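Local coordinates for protein titin (Homo sapiens, PDB 4QEG) that probably serves as a giant elastic scaffold of the muscle sarcomere, built largely of immunoglobulin-like and fibronectin-type domains, and also carries a serine/threonine kinase, at residues L6-T11 and Y75-G80; V17-T22 and T67-S72; A23-E28 and V84-T89; E49-V54 and L62-T67. All coordinates share one frame; numbering follows the deposited sequence.

How the contacts relate
All four contacts belong to one immunoglobulin I-set sandwich. Contact 3 lies at its core, about 5 Å from the centre of the chain. Contacts 1 and 2 occupy opposite ends, their centres about 24 Å apart, and both ends bind calcium: one ion at contact 1 and two at contact 2. Contact 4 is the edge hairpin of the sheet that contains 23-28; A23 O takes the N-H of I64 at 2.8 Å. Contacts 2 and 4 share T67 and are tied by a salt bridge, D71 OD2 to K50 NZ, at 3.1 Å. Y75, from a segment of contact 1, packs against F25 of contact 3 and I64 of contact 4.

Contact 1: L6-T11 and Y75-G80; sequences LHITKT and YTFVCG. With CA (calcium ion), chain B.
L6 and I8 both pack on C79, L6 on its sulfur and I8 on its CB. I8 can be followed from CB to its tip. From CB its chain divides: CG2, anti to the backbone N, lies against C27, while CG1 (chi1 -68°) turns to C79 and meets CB of that cysteine at 3.8 Å. Beyond CG1 the chain extends, and CD1 ends 3.7 Å from the carbonyl O of F77. The same methyl stands at the edge of the F77 ring, near its plane, with I8 CD1 4.2 Å from F77 CD1. C79 answers from its own side. Its SG meets L6 CD1 at 3.5 Å and L6 CG at 3.8 Å, so one branch and the branch point of the leucine rest on the sulfur.

At the end of the contact the backbones themselves approach: G80 CA points a hydrogen at L6 O, 3.5 Å away, in a CH...O contact. G80 has a positive phi of 62°, a conformation that favours glycine. G80 O binds a calcium ion at 2.4 Å, which four waters also ligate.

The joined strands belong to different sheets of the sandwich. Strand 8-10 pairs with 23-29 through a classic beta bulge, T9 and K10 both facing E28, whereas 73-79 lies between 37-40 and 82-90; F77 also meets the W38 ring edge to face.

Contact 2: V17-T22 and T67-S72; sequences VPETKT and TSTEDS. With CA (calcium ion), chain C; CA (calcium ion), chain D.
E19 and T67 carry this contact, one in a type II turn from P18 to K21 and the other leading into the 3-10 turn 69-71. The tight part surrounds T67, which is buried. Its chi1 of 51° sets OG1 between the backbone N and the carbonyl carbon, from where it donates to K21 O at 2.5 Å. T67 N reaches the same oxygen at 3.2 Å from above the carbonyl plane, so two donors of one residue hold one acceptor. In return T20 N gives its hydrogen to T67 O at 2.6 Å. V17 CG2 lies 3.6 Å from T67 OG1, a methyl against the hydroxyl.

The loose side is watery and ionic. The extended chain of E19 runs out across T67 O, and its OE2 takes the N-H of T69 at 3.0 Å from well above the carboxylate plane. Both carboxylate oxygens bind one calcium, with OE2 at 2.4 Å and T69 OG1 also binding it, at 2.7 Å, while E19 OE1 bridges to a second calcium at 2.6 Å. Two waters join the first ion, one also reaching E70 OE1, and three the second, which takes two more ligands from elsewhere. The two cations probably offset the nearby acidic charges.

V17 ends strand 15-17 beside strand 82-90, where E19, T67 and D71 all touch V90. T67 follows strand 59-64, and S72 leads into 73-79.

Contact 3: A23-E28 and V84-T89; sequences ASFECE and VSATLT
V84 and C27 begin the contact, with V84 CG2 4.0 Å from C27 SG. Strands 23-28 and 84-89 run antiparallel but face each other across the sandwich, their axes 8.9 Å apart at 172°. Next along the strand to point inward is A86. Its CB lies 3.7 Å from F25 CE1, approaching obliquely a ring that reaches across from its own strand. At T87 the side chain turns away and the backbone does the touching: its carbonyl carbon stands 3.8 Å from F25 CZ at the edge of the ring, and its N-H is held by N14 OD1. The backbone N of L88 follows in that same ring plane.

L88 closes the contact with two touches. CB meets F25 CZ at 3.6 Å, its side chain crossing the phenylalanine at about a right angle. Farther out, with CG placed anti to the backbone N (chi1 166°), CD1 reaches A23 CB, also at 3.6 Å. Y75, on the strand next to 82-90, also meets the F25 ring, the planes about 30° apart.

The side-chain pairs are all apolar, with the backbone of T87 and L88 at the ring's edge, so the two sheets cohere through dispersion and burial. C27 occupies the position of the canonical immunoglobulin B-strand cysteine, but the equivalent F-strand position carries F77; the usual disulfide is replaced by hydrophobic contact.

Contact 4: E49-V54 and L62-T67; sequences EKFKIV and LIIMNT
The beta hairpin of strands 51-56 and 59-64, at one edge of a sheet of the sandwich, supplies this contact. K52 and I63 form a hydrogen-bonded antiparallel pair: K52 N reaches I63 O at 2.8 Å, nearly straight at 175°, and I63 N returns the bond to K52 O, also at 2.8 Å. Two residues on, M65 N donates to K50 O at 3.1 Å. The K50 chain runs extended until chi4 (64°), where it bends to bring NZ to M65 O at 3.2 Å; the same ammonium pairs with D71.

Toward the core, F51 and I64 lie side by side, with CE1 of the ring 3.8 Å from I64 CG2. Beside them I53 CD1 meets L62 CD1, again at 3.8 Å, and W38 lies beyond. On the other face K52 CB sits 3.7 Å from I63 CB, and V54 CG2 touches I63 CD1 at 3.7 Å.

The chemistry is thus divided: backbone bonds fix the register, apolar side chains line the face of F51, I53, L62 and I64, and K50 links M65 O to the carboxylate of D71, which probably favours the charged form of the lysine.

Contact 1: L6-T11 and Y75-G80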
loop_
_atom_site.group_PDB
_atom_site.type_symbol
_atom_site.label_atom_id
_atom_site.label_comp_id
_atom_site.label_asym_id
_atom_site.label_seq_id
_atom_site.Cartn_x
_atom_site.Cartn_y
_atom_site.Cartn_z
ATOM N N LEU A 6 -4.241 4.057 18.014
ATOM C CA LEU A 6 -3.485 3.603 16.856
ATOM C C LEU A 6 -4.397 3.656 15.634
ATOM O O LEU A 6 -5.355 2.876 15.525
ATOM C CB LEU A 6 -2.950 2.183 17.063
ATOM C CG LEU A 6 -2.393 1.518 15.803
ATOM C CD1 LEU A 6 -1.181 2.289 15.263
ATOM C CD2 LEU A 6 -2.053 0.056 16.092
ATOM N N HIS A 7 -4.109 4.576 14.721
ATOM C CA HIS A 7 -4.970 4.758 13.561
ATOM C C HIS A 7 -4.230 5.303 12.341
ATOM O O HIS A 7 -3.079 5.741 12.422
ATOM C CB HIS A 7 -6.128 5.690 13.909
ATOM C CG HIS A 7 -5.701 7.100 14.168
ATOM N ND1 HIS A 7 -5.076 7.478 15.339
ATOM C CD2 HIS A 7 -5.795 8.212 13.407
ATOM C CE1 HIS A 7 -4.813 8.772 15.286
ATOM N NE2 HIS A 7 -5.226 9.243 14.126
ATOM N N ILE A 8 -4.914 5.258 11.209
ATOM C CA ILE A 8 -4.362 5.727 9.952
ATOM C C ILE A 8 -4.599 7.224 9.910
ATOM O O ILE A 8 -5.717 7.692 10.157
ATOM C CB ILE A 8 -5.015 5.009 8.750
ATOM C CG1 ILE A 8 -4.597 3.536 8.741
ATOM C CG2 ILE A 8 -4.644 5.690 7.428
ATOM C CD1 ILE A 8 -5.456 2.659 7.869
ATOM N N THR A 9 -3.543 7.976 9.641
ATOM C CA THR A 9 -3.621 9.430 9.687
ATOM C C THR A 9 -3.710 10.055 8.300
ATOM O O THR A 9 -4.131 11.192 8.155
ATOM C CB THR A 9 -2.410 10.010 10.408
ATOM O OG1 THR A 9 -1.224 9.552 9.750
ATOM C CG2 THR A 9 -2.392 9.538 11.863
ATOM N N LYS A 10 -3.281 9.317 7.284
ATOM C CA LYS A 10 -3.360 9.803 5.913
ATOM C C LYS A 10 -3.590 8.640 4.952
ATOM O O LYS A 10 -2.839 7.661 4.952
ATOM C CB LYS A 10 -2.090 10.573 5.536
ATOM C CG LYS A 10 -1.987 10.886 4.052
ATOM C CD LYS A 10 -1.034 12.031 3.788
ATOM C CE LYS A 10 -1.446 13.260 4.583
ATOM N NZ LYS A 10 -2.891 13.614 4.402
ATOM N N THR A 11 -4.636 8.767 4.139
ATOM C CA THR A 11 -5.091 7.698 3.259
ATOM C C THR A 11 -4.304 7.650 1.953
ATOM O O THR A 11 -3.495 8.527 1.666
ATOM C CB THR A 11 -6.589 7.853 2.928
ATOM O OG1 THR A 11 -6.777 8.973 2.053
ATOM C CG2 THR A 11 -7.395 8.074 4.202
ATOM N N TYR A 75 -5.747 -2.040 -3.636
ATOM C CA TYR A 75 -4.694 -2.265 -2.654
ATOM C C TYR A 75 -5.135 -1.650 -1.329
ATOM O O TYR A 75 -5.743 -0.578 -1.322
ATOM C CB TYR A 75 -3.363 -1.687 -3.166
ATOM C CG TYR A 75 -2.853 -2.468 -4.365
ATOM C CD1 TYR A 75 -3.288 -2.168 -5.659
ATOM C CD2 TYR A 75 -1.977 -3.537 -4.193
ATOM C CE1 TYR A 75 -2.848 -2.900 -6.745
ATOM C CE2 TYR A 75 -1.537 -4.270 -5.265
ATOM C CZ TYR A 75 -1.972 -3.950 -6.539
ATOM O OH TYR A 75 -1.528 -4.706 -7.597
ATOM N N THR A 76 -4.869 -2.347 -0.223
ATOM C CA THR A 76 -5.403 -1.960 1.076
ATOM C C THR A 76 -4.306 -1.906 2.147
ATOM O O THR A 76 -3.428 -2.761 2.189
ATOM C CB THR A 76 -6.525 -2.951 1.534
ATOM O OG1 THR A 76 -7.483 -3.123 0.481
ATOM C CG2 THR A 76 -7.241 -2.452 2.783
ATOM N N PHE A 77 -4.348 -0.892 3.007
ATOM C CA PHE A 77 -3.478 -0.888 4.186
ATOM C C PHE A 77 -4.317 -1.026 5.449
ATOM O O PHE A 77 -5.303 -0.313 5.628
ATOM C CB PHE A 77 -2.641 0.384 4.263
ATOM C CG PHE A 77 -1.582 0.344 5.329
ATOM C CD1 PHE A 77 -1.832 0.846 6.597
ATOM C CD2 PHE A 77 -0.343 -0.229 5.071
ATOM C CE1 PHE A 77 -0.859 0.794 7.581
ATOM C CE2 PHE A 77 0.640 -0.282 6.063
ATOM C CZ PHE A 77 0.380 0.232 7.310
ATOM N N VAL A 78 -3.903 -1.928 6.332
ATOM C CA VAL A 78 -4.655 -2.230 7.543
ATOM C C VAL A 78 -3.921 -1.777 8.818
ATOM O O VAL A 78 -2.740 -2.068 8.987
ATOM C CB VAL A 78 -4.936 -3.747 7.617
ATOM C CG1 VAL A 78 -5.713 -4.085 8.872
ATOM C CG2 VAL A 78 -5.671 -4.218 6.348
ATOM N N CYS A 79 -4.617 -1.075 9.713
ATOM C CA CYS A 79 -3.995 -0.581 10.944
ATOM C C CYS A 79 -5.040 -0.129 11.959
ATOM O O CYS A 79 -5.969 0.598 11.616
ATOM C CB CYS A 79 -3.036 0.569 10.624
ATOM S SG CYS A 79 -2.358 1.492 12.030
ATOM N N GLY A 80 -4.881 -0.552 13.212
ATOM C CA GLY A 80 -5.883 -0.279 14.229
ATOM C C GLY A 80 -7.175 -0.957 13.817
ATOM O O GLY A 80 -7.141 -2.040 13.248
HETATM CA CA CA B . -7.356 -4.320 12.645
HETATM O O HOH W 1 -5.028 -4.186 12.456
HETATM O O HOH W 2 -8.193 -3.002 10.546
HETATM O O HOH W 3 -9.843 -4.271 13.139
HETATM O O HOH W 4 -7.461 -5.793 10.901
#

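Contact 2: V17-T22 and T67-S72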
loop_
_atom_site.group_PDB
_atom_site.type_symbol
_atom_site.label_atom_id
_atom_site.label_comp_id
_atom_site.label_asym_id
_atom_site.label_seq_id
_atom_site.Cartn_x
_atom_site.Cartn_y
_atom_site.Cartn_z
ATOM N N VAL A 17 -0.500 4.044 -13.975
ATOM C CA VAL A 17 0.838 4.028 -14.570
ATOM C C VAL A 17 0.805 3.172 -15.831
ATOM O O VAL A 17 -0.040 2.283 -15.946
ATOM C CB VAL A 17 1.913 3.463 -13.603
ATOM C CG1 VAL A 17 1.872 4.172 -12.243
ATOM C CG2 VAL A 17 1.741 1.950 -13.441
ATOM N N PRO A 18 1.715 3.432 -16.786
ATOM C CA PRO A 18 1.744 2.546 -17.959
ATOM C C PRO A 18 2.302 1.175 -17.584
ATOM O O PRO A 18 3.134 1.066 -16.676
ATOM C CB PRO A 18 2.689 3.269 -18.948
ATOM C CG PRO A 18 2.956 4.631 -18.362
ATOM C CD PRO A 18 2.721 4.511 -16.874
ATOM N N GLU A 19 1.877 0.144 -18.297
ATOM C CA GLU A 19 2.386 -1.192 -18.076
ATOM C C GLU A 19 3.903 -1.232 -18.158
ATOM O O GLU A 19 4.489 -0.579 -19.016
ATOM C CB GLU A 19 1.788 -2.173 -19.078
ATOM C CG GLU A 19 1.996 -3.605 -18.668
ATOM C CD GLU A 19 1.048 -4.539 -19.354
ATOM O OE1 GLU A 19 0.470 -4.135 -20.385
ATOM O OE2 GLU A 19 0.890 -5.681 -18.867
ATOM N N THR A 20 4.486 -1.987 -17.219
ATOM C CA THR A 20 5.912 -2.281 -17.044
ATOM C C THR A 20 6.594 -1.238 -16.168
ATOM O O THR A 20 7.706 -1.453 -15.708
ATOM C CB THR A 20 6.704 -2.421 -18.394
ATOM O OG1 THR A 20 6.800 -1.156 -19.059
ATOM C CG2 THR A 20 6.062 -3.475 -19.310
ATOM N N LYS A 21 5.919 -0.125 -15.907
ATOM C CA LYS A 21 6.487 0.894 -15.032
ATOM C C LYS A 21 6.145 0.626 -13.577
ATOM O O LYS A 21 5.288 -0.196 -13.274
ATOM C CB LYS A 21 5.990 2.284 -15.424
ATOM C CG LYS A 21 6.076 2.578 -16.909
ATOM C CD LYS A 21 7.364 3.284 -17.252
ATOM C CE LYS A 21 8.479 2.316 -17.562
ATOM N NZ LYS A 21 9.705 3.036 -18.018
ATOM N N THR A 22 6.784 1.372 -12.685
ATOM C CA THR A 22 6.584 1.216 -11.250
ATOM C C THR A 22 5.466 2.112 -10.685
ATOM O O THR A 22 5.379 3.292 -11.011
ATOM C CB THR A 22 7.905 1.502 -10.529
ATOM O OG1 THR A 22 8.893 0.576 -10.996
ATOM C CG2 THR A 22 7.755 1.373 -9.026
ATOM N N THR A 67 4.946 -3.370 -13.439
ATOM C CA THR A 67 3.496 -3.560 -13.446
ATOM C C THR A 67 3.005 -4.234 -14.714
ATOM O O THR A 67 3.501 -3.954 -15.810
ATOM C CB THR A 67 2.724 -2.243 -13.299
ATOM O OG1 THR A 67 3.215 -1.289 -14.252
ATOM C CG2 THR A 67 2.836 -1.696 -11.872
ATOM N N SER A 68 2.033 -5.128 -14.534
ATOM C CA SER A 68 1.307 -5.739 -15.636
ATOM C C SER A 68 -0.186 -5.465 -15.452
ATOM O O SER A 68 -0.626 -5.018 -14.388
ATOM C CB SER A 68 1.583 -7.254 -15.725
ATOM O OG SER A 68 1.174 -7.934 -14.550
ATOM N N THR A 69 -0.950 -5.733 -16.507
ATOM C CA THR A 69 -2.403 -5.562 -16.508
ATOM C C THR A 69 -3.063 -6.223 -15.294
ATOM O O THR A 69 -3.996 -5.673 -14.693
ATOM C CB THR A 69 -3.009 -6.153 -17.808
ATOM O OG1 THR A 69 -2.331 -5.603 -18.948
ATOM C CG2 THR A 69 -4.508 -5.865 -17.912
ATOM N N GLU A 70 -2.559 -7.397 -14.941
ATOM C CA GLU A 70 -3.058 -8.178 -13.813
ATOM C C GLU A 70 -2.929 -7.427 -12.481
ATOM O O GLU A 70 -3.703 -7.666 -11.555
ATOM C CB GLU A 70 -2.312 -9.531 -13.733
ATOM C CG GLU A 70 -2.611 -10.519 -14.877
ATOM C CD GLU A 70 -1.546 -10.528 -16.000
ATOM O OE1 GLU A 70 -0.926 -9.473 -16.248
ATOM O OE2 GLU A 70 -1.342 -11.591 -16.643
ATOM N N ASP A 71 -1.951 -6.530 -12.386
ATOM C CA ASP A 71 -1.732 -5.743 -11.167
ATOM C C ASP A 71 -2.783 -4.646 -10.949
ATOM O O ASP A 71 -2.825 -4.016 -9.884
ATOM C CB ASP A 71 -0.353 -5.099 -11.196
ATOM C CG ASP A 71 0.759 -6.114 -11.338
ATOM O OD1 ASP A 71 0.610 -7.228 -10.797
ATOM O OD2 ASP A 71 1.777 -5.803 -11.991
ATOM N N SER A 72 -3.592 -4.385 -11.973
ATOM C CA SER A 72 -4.739 -3.491 -11.824
ATOM C C SER A 72 -5.656 -4.103 -10.780
ATOM O O SER A 72 -6.315 -5.100 -11.039
ATOM C CB SER A 72 -5.484 -3.296 -13.148
ATOM O OG SER A 72 -4.623 -2.793 -14.158
HETATM CA CA CA C . -0.473 -6.711 -20.556
HETATM CA CA CA D . 0.455 -3.152 -22.759
HETATM O O HOH W 5 -1.976 -2.839 -18.872
HETATM O O HOH W 6 -0.621 -8.759 -18.856
HETATM O O HOH W 7 0.264 -8.353 -22.465
HETATM O O HOH W 8 0.565 -0.694 -22.292
HETATM O O HOH W 9 -1.701 -2.224 -21.896
HETATM O O HOH W 10 2.961 -3.040 -22.100
#

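Contact 3: A23-E28 and V84-T89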
loop_
_atom_site.group_PDB
_atom_site.type_symbol
_atom_site.label_atom_id
_atom_site.label_comp_id
_atom_site.label_asym_id
_atom_site.label_seq_id
_atom_site.Cartn_x
_atom_site.Cartn_y
_atom_site.Cartn_z
ATOM N N ALA A 23 4.608 1.537 -9.846
ATOM C CA ALA A 23 3.589 2.298 -9.136
ATOM C C ALA A 23 3.861 2.259 -7.635
ATOM O O ALA A 23 4.626 1.418 -7.170
ATOM C CB ALA A 23 2.186 1.734 -9.433
ATOM N N SER A 24 3.233 3.152 -6.872
ATOM C CA SER A 24 3.300 3.031 -5.418
ATOM C C SER A 24 2.047 3.533 -4.698
ATOM O O SER A 24 1.236 4.285 -5.247
ATOM C CB SER A 24 4.529 3.763 -4.878
ATOM O OG SER A 24 4.414 5.158 -5.075
ATOM N N PHE A 25 1.888 3.069 -3.464
ATOM C CA PHE A 25 0.847 3.549 -2.574
ATOM C C PHE A 25 1.518 3.974 -1.276
ATOM O O PHE A 25 2.457 3.330 -0.828
ATOM C CB PHE A 25 -0.198 2.457 -2.303
ATOM C CG PHE A 25 -1.032 2.083 -3.505
ATOM C CD1 PHE A 25 -2.153 2.824 -3.848
ATOM C CD2 PHE A 25 -0.705 0.978 -4.280
ATOM C CE1 PHE A 25 -2.934 2.467 -4.944
ATOM C CE2 PHE A 25 -1.477 0.620 -5.371
ATOM C CZ PHE A 25 -2.597 1.356 -5.699
ATOM N N GLU A 26 1.055 5.055 -0.664
ATOM C CA GLU A 26 1.587 5.395 0.644
ATOM C C GLU A 26 0.465 5.609 1.656
ATOM O O GLU A 26 -0.611 6.135 1.342
ATOM C CB GLU A 26 2.494 6.631 0.567
ATOM C CG GLU A 26 3.762 6.438 -0.301
ATOM C CD GLU A 26 3.485 6.560 -1.794
ATOM O OE1 GLU A 26 2.586 7.332 -2.171
ATOM O OE2 GLU A 26 4.171 5.892 -2.594
ATOM N N CYS A 27 0.744 5.188 2.879
ATOM C CA CYS A 27 -0.172 5.354 3.981
ATOM C C CYS A 27 0.617 5.883 5.169
ATOM O O CYS A 27 1.736 5.436 5.427
ATOM C CB CYS A 27 -0.854 4.020 4.317
ATOM S SG CYS A 27 -2.064 4.138 5.647
ATOM N N GLU A 28 0.056 6.845 5.887
ATOM C CA GLU A 28 0.684 7.290 7.129
ATOM C C GLU A 28 -0.169 6.894 8.325
ATOM O O GLU A 28 -1.402 6.922 8.262
ATOM C CB GLU A 28 0.933 8.796 7.106
ATOM C CG GLU A 28 2.017 9.186 6.100
ATOM C CD GLU A 28 2.037 10.668 5.769
ATOM O OE1 GLU A 28 1.573 11.479 6.593
ATOM O OE2 GLU A 28 2.531 11.021 4.675
ATOM N N VAL A 84 -7.706 1.385 4.798
ATOM C CA VAL A 84 -7.918 2.292 3.670
ATOM C C VAL A 84 -7.526 1.599 2.375
ATOM O O VAL A 84 -6.656 0.730 2.373
ATOM C CB VAL A 84 -7.100 3.596 3.807
ATOM C CG1 VAL A 84 -7.672 4.482 4.899
ATOM C CG2 VAL A 84 -5.629 3.285 4.072
ATOM N N SER A 85 -8.160 1.992 1.277
ATOM C CA SER A 85 -7.956 1.338 -0.001
ATOM C C SER A 85 -7.815 2.348 -1.135
ATOM O O SER A 85 -8.305 3.474 -1.056
ATOM C CB SER A 85 -9.115 0.387 -0.303
ATOM O OG SER A 85 -9.063 -0.749 0.533
ATOM N N ALA A 86 -7.148 1.933 -2.198
ATOM C CA ALA A 86 -7.060 2.752 -3.389
ATOM C C ALA A 86 -6.858 1.814 -4.562
ATOM O O ALA A 86 -6.510 0.655 -4.381
ATOM C CB ALA A 86 -5.934 3.769 -3.278
ATOM N N THR A 87 -7.090 2.302 -5.768
ATOM C CA THR A 87 -7.010 1.455 -6.943
ATOM C C THR A 87 -5.784 1.770 -7.786
ATOM O O THR A 87 -5.393 2.935 -7.925
ATOM C CB THR A 87 -8.262 1.611 -7.815
ATOM O OG1 THR A 87 -8.264 2.914 -8.406
ATOM C CG2 THR A 87 -9.509 1.440 -6.972
ATOM N N LEU A 88 -5.174 0.722 -8.329
ATOM C CA LEU A 88 -4.130 0.878 -9.322
ATOM C C LEU A 88 -4.735 0.517 -10.665
ATOM O O LEU A 88 -5.378 -0.522 -10.812
ATOM C CB LEU A 88 -2.914 -0.004 -9.031
ATOM C CG LEU A 88 -1.897 -0.185 -10.169
ATOM C CD1 LEU A 88 -1.159 1.105 -10.502
ATOM C CD2 LEU A 88 -0.896 -1.286 -9.843
ATOM N N THR A 89 -4.531 1.393 -11.637
ATOM C CA THR A 89 -4.859 1.089 -13.019
ATOM C C THR A 89 -3.565 1.027 -13.817
ATOM O O THR A 89 -2.803 2.001 -13.857
ATOM C CB THR A 89 -5.796 2.142 -13.631
ATOM O OG1 THR A 89 -6.976 2.252 -12.827
ATOM C CG2 THR A 89 -6.169 1.758 -15.070
#

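Contact 4: E49-V54 and L62-T67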
loop_
_atom_site.group_PDB
_atom_site.type_symbol
_atom_site.label_atom_id
_atom_site.label_comp_id
_atom_site.label_asym_id
_atom_site.label_seq_id
_atom_site.Cartn_x
_atom_site.Cartn_y
_atom_site.Cartn_z
ATOM N N GLU A 49 10.607 -9.789 -5.240
ATOM C CA GLU A 49 11.297 -9.016 -6.251
ATOM C C GLU A 49 10.353 -7.952 -6.813
ATOM O O GLU A 49 10.786 -6.857 -7.176
ATOM C CB GLU A 49 11.812 -9.942 -7.362
ATOM C CG GLU A 49 10.713 -10.727 -8.091
ATOM C CD GLU A 49 10.029 -11.792 -7.229
ATOM O OE1 GLU A 49 10.680 -12.349 -6.312
ATOM O OE2 GLU A 49 8.832 -12.057 -7.463
ATOM N N LYS A 50 9.060 -8.279 -6.844
ATOM C CA LYS A 50 8.034 -7.417 -7.406
ATOM C C LYS A 50 7.476 -6.404 -6.398
ATOM O O LYS A 50 7.512 -5.190 -6.636
ATOM C CB LYS A 50 6.896 -8.275 -7.952
ATOM C CG LYS A 50 5.795 -7.491 -8.620
ATOM C CD LYS A 50 4.671 -8.406 -9.075
ATOM C CE LYS A 50 3.719 -7.682 -10.008
ATOM N NZ LYS A 50 4.394 -7.262 -11.280
ATOM N N PHE A 51 6.948 -6.897 -5.281
ATOM C CA PHE A 51 6.346 -6.011 -4.285
ATOM C C PHE A 51 7.352 -5.627 -3.213
ATOM O O PHE A 51 7.879 -6.482 -2.497
ATOM C CB PHE A 51 5.134 -6.664 -3.627
ATOM C CG PHE A 51 3.967 -6.848 -4.547
ATOM C CD1 PHE A 51 3.113 -5.797 -4.819
ATOM C CD2 PHE A 51 3.717 -8.085 -5.121
ATOM C CE1 PHE A 51 2.030 -5.962 -5.656
ATOM C CE2 PHE A 51 2.639 -8.263 -5.962
ATOM C CZ PHE A 51 1.789 -7.199 -6.233
ATOM N N LYS A 52 7.624 -4.336 -3.098
ATOM C CA LYS A 52 8.526 -3.876 -2.057
ATOM C C LYS A 52 7.719 -3.243 -0.943
ATOM O O LYS A 52 6.880 -2.377 -1.182
ATOM C CB LYS A 52 9.552 -2.900 -2.620
ATOM C CG LYS A 52 10.341 -3.484 -3.774
ATOM C CD LYS A 52 11.085 -4.738 -3.349
ATOM C CE LYS A 52 11.849 -5.333 -4.522
ATOM N NZ LYS A 52 12.753 -6.432 -4.094
ATOM N N ILE A 53 7.948 -3.707 0.274
ATOM C CA ILE A 53 7.239 -3.177 1.429
ATOM C C ILE A 53 8.196 -2.353 2.262
ATOM O O ILE A 53 9.113 -2.897 2.881
ATOM C CB ILE A 53 6.636 -4.302 2.277
ATOM C CG1 ILE A 53 5.926 -5.325 1.378
ATOM C CG2 ILE A 53 5.716 -3.726 3.303
ATOM C CD1 ILE A 53 4.425 -5.284 1.388
ATOM N N VAL A 54 7.986 -1.037 2.266
ATOM C CA VAL A 54 8.952 -0.106 2.841
ATOM C C VAL A 54 8.350 0.733 3.970
ATOM O O VAL A 54 7.203 1.184 3.892
ATOM C CB VAL A 54 9.520 0.849 1.761
ATOM C CG1 VAL A 54 10.763 1.543 2.272
ATOM C CG2 VAL A 54 9.856 0.074 0.500
ATOM N N LEU A 62 4.051 0.820 -0.298
ATOM C CA LEU A 62 4.085 -0.346 -1.159
ATOM C C LEU A 62 4.596 0.081 -2.529
ATOM O O LEU A 62 3.962 0.887 -3.216
ATOM C CB LEU A 62 2.699 -0.970 -1.276
ATOM C CG LEU A 62 2.574 -2.179 -2.218
ATOM C CD1 LEU A 62 3.423 -3.348 -1.723
ATOM C CD2 LEU A 62 1.119 -2.606 -2.366
ATOM N N ILE A 63 5.750 -0.443 -2.908
ATOM C CA ILE A 63 6.293 -0.221 -4.244
ATOM C C ILE A 63 5.964 -1.425 -5.112
ATOM O O ILE A 63 6.349 -2.548 -4.789
ATOM C CB ILE A 63 7.813 -0.001 -4.207
ATOM C CG1 ILE A 63 8.174 0.986 -3.091
ATOM C CG2 ILE A 63 8.317 0.471 -5.563
ATOM C CD1 ILE A 63 9.653 1.272 -2.982
ATOM N N ILE A 64 5.238 -1.183 -6.200
ATOM C CA ILE A 64 4.852 -2.236 -7.136
ATOM C C ILE A 64 5.624 -2.094 -8.436
ATOM O O ILE A 64 5.329 -1.217 -9.250
ATOM C CB ILE A 64 3.348 -2.204 -7.450
ATOM C CG1 ILE A 64 2.525 -2.204 -6.168
ATOM C CG2 ILE A 64 2.955 -3.396 -8.314
ATOM C CD1 ILE A 64 1.043 -2.190 -6.447
ATOM N N MET A 65 6.620 -2.949 -8.622
ATOM C CA MET A 65 7.507 -2.847 -9.769
ATOM C C MET A 65 7.051 -3.733 -10.923
ATOM O O MET A 65 6.288 -4.690 -10.733
ATOM C CB MET A 65 8.936 -3.199 -9.355
ATOM C CG MET A 65 9.495 -2.258 -8.282
ATOM S SD MET A 65 11.143 -2.697 -7.758
ATOM C CE MET A 65 12.073 -2.243 -9.214
ATOM N N ASN A 66 7.505 -3.383 -12.123
ATOM C CA ASN A 66 7.239 -4.164 -13.319
ATOM C C ASN A 66 5.755 -4.419 -13.533
ATOM O O ASN A 66 5.352 -5.556 -13.765
ATOM C CB ASN A 66 7.992 -5.490 -13.241
ATOM C CG ASN A 66 9.470 -5.293 -13.045
ATOM O OD1 ASN A 66 10.037 -5.664 -12.012
ATOM N ND2 ASN A 66 10.110 -4.681 -14.036
ATOM N N THR A 67 4.946 -3.370 -13.439
ATOM C CA THR A 67 3.496 -3.560 -13.446
ATOM C C THR A 67 3.005 -4.234 -14.714
ATOM O O THR A 67 3.501 -3.954 -15.810
ATOM C CB THR A 67 2.724 -2.243 -13.299
ATOM O OG1 THR A 67 3.215 -1.289 -14.252
ATOM C CG2 THR A 67 2.836 -1.696 -11.872
HETATM O O HOH W 11 11.756 -5.336 -9.845
#